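Local atomic coordinates of titin heart isoform N2-B (PDB entry 2BK8), a protein that probably serves as a structural immunoglobulin-like module of the giant muscle protein titin, located in the M-band of the sarcomere. Residues T35-V40 against T72-V77. Residues are numbered along the deposited sequence; the frame is centred on the assembly and turned at random.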
ATOM      1  N   THR A  35       2.575   3.705   6.985  1.00 32.96           N
ATOM      2  CA  THR A  35       1.100   3.777   7.011  1.00 34.86           C
ATOM      3  C   THR A  35       0.590   3.732   5.564  1.00 36.76           C
ATOM      4  O   THR A  35       1.084   4.463   4.690  1.00 34.16           O
ATOM      5  CB  THR A  35       0.595   5.092   7.700  1.00 34.34           C
ATOM      6  OG1 THR A  35       1.188   5.237   9.005  1.00 34.79           O
ATOM      7  CG2 THR A  35      -0.932   5.101   7.854  1.00 36.84           C
ATOM      8  N   TRP A  36      -0.418   2.894   5.312  1.00 33.64           N
ATOM      9  CA  TRP A  36      -1.056   2.841   3.977  1.00 34.83           C
ATOM     10  C   TRP A  36      -2.380   3.628   3.943  1.00 33.80           C
ATOM     11  O   TRP A  36      -3.059   3.760   4.972  1.00 33.69           O
ATOM     12  CB  TRP A  36      -1.325   1.391   3.565  1.00 33.73           C
ATOM     13  CG  TRP A  36      -0.106   0.548   3.311  1.00 35.19           C
ATOM     14  CD1 TRP A  36       0.686  -0.052   4.246  1.00 34.77           C
ATOM     15  CD2 TRP A  36       0.461   0.222   2.027  1.00 35.80           C
ATOM     16  NE1 TRP A  36       1.703  -0.751   3.621  1.00 34.44           N
ATOM     17  CE2 TRP A  36       1.579  -0.606   2.264  1.00 29.48           C
ATOM     18  CE3 TRP A  36       0.102   0.523   0.696  1.00 35.23           C
ATOM     19  CZ2 TRP A  36       2.353  -1.171   1.214  1.00 33.76           C
ATOM     20  CZ3 TRP A  36       0.873  -0.012  -0.357  1.00 35.76           C
ATOM     21  CH2 TRP A  36       2.017  -0.850  -0.079  1.00 34.38           C
ATOM     22  N   TYR A  37      -2.736   4.139   2.759  1.00 32.90           N
ATOM     23  CA  TYR A  37      -4.016   4.842   2.529  1.00 33.67           C
ATOM     24  C   TYR A  37      -4.695   4.328   1.254  1.00 35.60           C
ATOM     25  O   TYR A  37      -4.033   3.980   0.285  1.00 37.12           O
ATOM     26  CB  TYR A  37      -3.831   6.365   2.419  1.00 33.04           C
ATOM     27  CG  TYR A  37      -3.204   7.042   3.631  1.00 32.11           C
ATOM     28  CD1 TYR A  37      -3.973   7.787   4.539  1.00 29.79           C
ATOM     29  CD2 TYR A  37      -1.820   6.972   3.845  1.00 32.80           C
ATOM     30  CE1 TYR A  37      -3.378   8.414   5.641  1.00 33.38           C
ATOM     31  CE2 TYR A  37      -1.251   7.554   4.927  1.00 33.02           C
ATOM     32  CZ  TYR A  37      -2.013   8.272   5.831  1.00 32.87           C
ATOM     33  OH  TYR A  37      -1.361   8.879   6.910  1.00 34.88           O
ATOM     34  N   PHE A  38      -6.025   4.266   1.279  1.00 36.70           N
ATOM     35  CA  PHE A  38      -6.827   4.096   0.064  1.00 36.38           C
ATOM     36  C   PHE A  38      -7.562   5.401  -0.186  1.00 36.12           C
ATOM     37  O   PHE A  38      -8.433   5.786   0.601  1.00 34.58           O
ATOM     38  CB  PHE A  38      -7.830   2.942   0.227  1.00 34.40           C
ATOM     39  CG  PHE A  38      -8.802   2.776  -0.947  1.00 35.76           C
ATOM     40  CD1 PHE A  38      -8.370   2.891  -2.273  1.00 34.72           C
ATOM     41  CD2 PHE A  38     -10.146   2.471  -0.705  1.00 36.48           C
ATOM     42  CE1 PHE A  38      -9.245   2.742  -3.348  1.00 34.61           C
ATOM     43  CE2 PHE A  38     -11.037   2.280  -1.784  1.00 35.56           C
ATOM     44  CZ  PHE A  38     -10.591   2.433  -3.100  1.00 33.71           C
ATOM     45  N   GLY A  39      -7.236   6.080  -1.284  1.00 35.89           N
ATOM     46  CA  GLY A  39      -7.749   7.437  -1.489  1.00 36.04           C
ATOM     47  C   GLY A  39      -7.500   8.277  -0.239  1.00 36.66           C
ATOM     48  O   GLY A  39      -6.346   8.377   0.207  1.00 37.55           O
ATOM     49  N   VAL A  40      -8.562   8.855   0.341  1.00 34.82           N
ATOM     50  CA  VAL A  40      -8.423   9.700   1.553  1.00 36.99           C
ATOM     51  C   VAL A  40      -8.368   8.940   2.882  1.00 37.03           C
ATOM     52  O   VAL A  40      -8.097   9.537   3.944  1.00 36.77           O
ATOM     53  CB  VAL A  40      -9.528  10.807   1.649  1.00 36.03           C
ATOM     54  CG1 VAL A  40      -9.463  11.781   0.463  1.00 39.75           C
ATOM     55  CG2 VAL A  40     -10.915  10.183   1.757  1.00 37.85           C
ATOM     56  N   THR A  72      -6.704   4.606  -6.007  1.00 37.13           N
ATOM     57  CA  THR A  72      -5.283   4.841  -5.754  1.00 37.14           C
ATOM     58  C   THR A  72      -4.875   4.464  -4.328  1.00 39.64           C
ATOM     59  O   THR A  72      -5.545   4.887  -3.372  1.00 39.20           O
ATOM     60  CB  THR A  72      -4.928   6.315  -6.015  1.00 40.32           C
ATOM     61  OG1 THR A  72      -5.305   6.680  -7.353  1.00 38.08           O
ATOM     62  CG2 THR A  72      -3.441   6.530  -5.838  1.00 37.95           C
ATOM     63  N   TYR A  73      -3.778   3.698  -4.201  1.00 36.53           N
ATOM     64  CA  TYR A  73      -3.249   3.249  -2.891  1.00 36.82           C
ATOM     65  C   TYR A  73      -1.883   3.919  -2.664  1.00 37.24           C
ATOM     66  O   TYR A  73      -1.088   4.014  -3.606  1.00 40.93           O
ATOM     67  CB  TYR A  73      -3.148   1.702  -2.847  1.00 35.81           C
ATOM     68  CG  TYR A  73      -4.516   1.046  -2.797  1.00 38.56           C
ATOM     69  CD1 TYR A  73      -5.020   0.548  -1.605  1.00 38.36           C
ATOM     70  CD2 TYR A  73      -5.328   1.002  -3.939  1.00 39.46           C
ATOM     71  CE1 TYR A  73      -6.328   0.001  -1.538  1.00 34.90           C
ATOM     72  CE2 TYR A  73      -6.625   0.447  -3.889  1.00 37.13           C
ATOM     73  CZ  TYR A  73      -7.110  -0.042  -2.693  1.00 35.80           C
ATOM     74  OH  TYR A  73      -8.396  -0.593  -2.686  1.00 35.56           O
ATOM     75  N   ARG A  74      -1.638   4.430  -1.451  1.00 36.69           N
ATOM     76  CA  ARG A  74      -0.383   5.133  -1.092  1.00 35.82           C
ATOM     77  C   ARG A  74       0.295   4.398   0.055  1.00 37.47           C
ATOM     78  O   ARG A  74      -0.358   4.014   1.021  1.00 35.33           O
ATOM     79  CB  ARG A  74      -0.670   6.577  -0.651  1.00 33.15           C
ATOM     80  CG  ARG A  74       0.515   7.397  -0.066  1.00 35.28           C
ATOM     81  CD  ARG A  74       0.002   8.782   0.392  1.00 36.15           C
ATOM     82  NE  ARG A  74       1.045   9.702   0.840  1.00 39.28           N
ATOM     83  CZ  ARG A  74       0.853  11.005   1.060  1.00 39.25           C
ATOM     84  NH1 ARG A  74      -0.339  11.562   0.857  1.00 42.87           N
ATOM     85  NH2 ARG A  74       1.854  11.773   1.456  1.00 39.62           N
ATOM     86  N   CYS A  75       1.605   4.192  -0.063  1.00 33.87           N
ATOM     87  CA  CYS A  75       2.436   3.721   1.068  1.00 32.14           C
ATOM     88  C   CYS A  75       3.235   4.922   1.546  1.00 33.68           C
ATOM     89  O   CYS A  75       4.086   5.460   0.799  1.00 35.24           O
ATOM     90  CB  CYS A  75       3.402   2.618   0.614  1.00 33.00           C
ATOM     91  SG  CYS A  75       4.491   1.968   1.932  1.00 36.58           S
ATOM     92  N   LYS A  76       2.933   5.378   2.763  1.00 32.41           N
ATOM     93  CA  LYS A  76       3.647   6.518   3.380  1.00 33.19           C
ATOM     94  C   LYS A  76       4.684   6.082   4.427  1.00 34.11           C
ATOM     95  O   LYS A  76       4.370   5.408   5.415  1.00 33.12           O
ATOM     96  CB  LYS A  76       2.656   7.564   3.980  1.00 33.03           C
ATOM     97  CG  LYS A  76       3.356   8.801   4.567  1.00 35.37           C
ATOM     98  CD  LYS A  76       2.322   9.768   5.150  1.00 38.49           C
ATOM     99  CE  LYS A  76       2.991  10.921   5.874  1.00 40.81           C
ATOM    100  NZ  LYS A  76       2.190  12.190   5.817  1.00 44.16           N
ATOM    101  N   VAL A  77       5.929   6.518   4.229  1.00 33.77           N
ATOM    102  CA  VAL A  77       7.041   6.116   5.097  1.00 36.11           C
ATOM    103  C   VAL A  77       7.631   7.313   5.824  1.00 34.89           C
ATOM    104  O   VAL A  77       7.929   8.325   5.206  1.00 36.06           O
ATOM    105  CB  VAL A  77       8.118   5.324   4.312  1.00 31.73           C
ATOM    106  CG1 VAL A  77       8.889   4.514   5.254  1.00 32.44           C
ATOM    107  CG2 VAL A  77       7.412   4.325   3.333  1.00 37.00           C
TER
HETATM  108  O   HOH W   1       3.601   6.479   8.407  1.00 42.97           O
HETATM  109  O   HOH W   2      -4.134   7.176  -1.757  1.00 51.17           O
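Cys75 lies over one face of the Trp36 indole, its CB 3.7 Å from the centroid of the six-membered ring and only 7° off the ring normal, a CH-pi contact; SG hangs over the same ring as a sulfur-aromatic partner. The Cys75 sulfur stands anti to the backbone N, whereas the indole is folded back beside its own N (chi1 -67°), which lets the two overlap. Farther along the same face of the sheet, the rings of Phe38 and Tyr73 lie nearly parallel (15° between planes) but slid apart, so that little ring area overlaps: Phe38 CD1 sits above the rim of the Tyr73 ring, 3.2 Å from Tyr73 CZ, a tight approach, while Tyr73 OH lies over the centre of the Phe38 ring and is hydrogen-bonded to Asp69 O. At the edge of Phe38 is Thr72 O, which also accepts a nearly straight hydrogen bond from Gly39 N, 2.9 Å away. On the other face of the sheet, Lys76 CB meets the edge of Tyr37 at CE2, 4.0 Å away.

Paired backbone bonds join Thr35 with Lys76 and Tyr37 with Arg74, leaving Trp36–Cys75 and Phe38–Tyr73 as non-hydrogen-bonded pairs. Trp36 also packs on Leu60 and Tyr21 of the facing sheet, and Cys75 touches Cys23. An alanine in place of Trp36 would probably open a gap in the core and leave Cys75 without its aromatic cover. A tryptophan on strand 33-38 packed against a cysteine of the neighbouring antiparallel strand 71-78, between two sheets, is characteristic of the immunoglobulin beta-sandwich, here of the I-set.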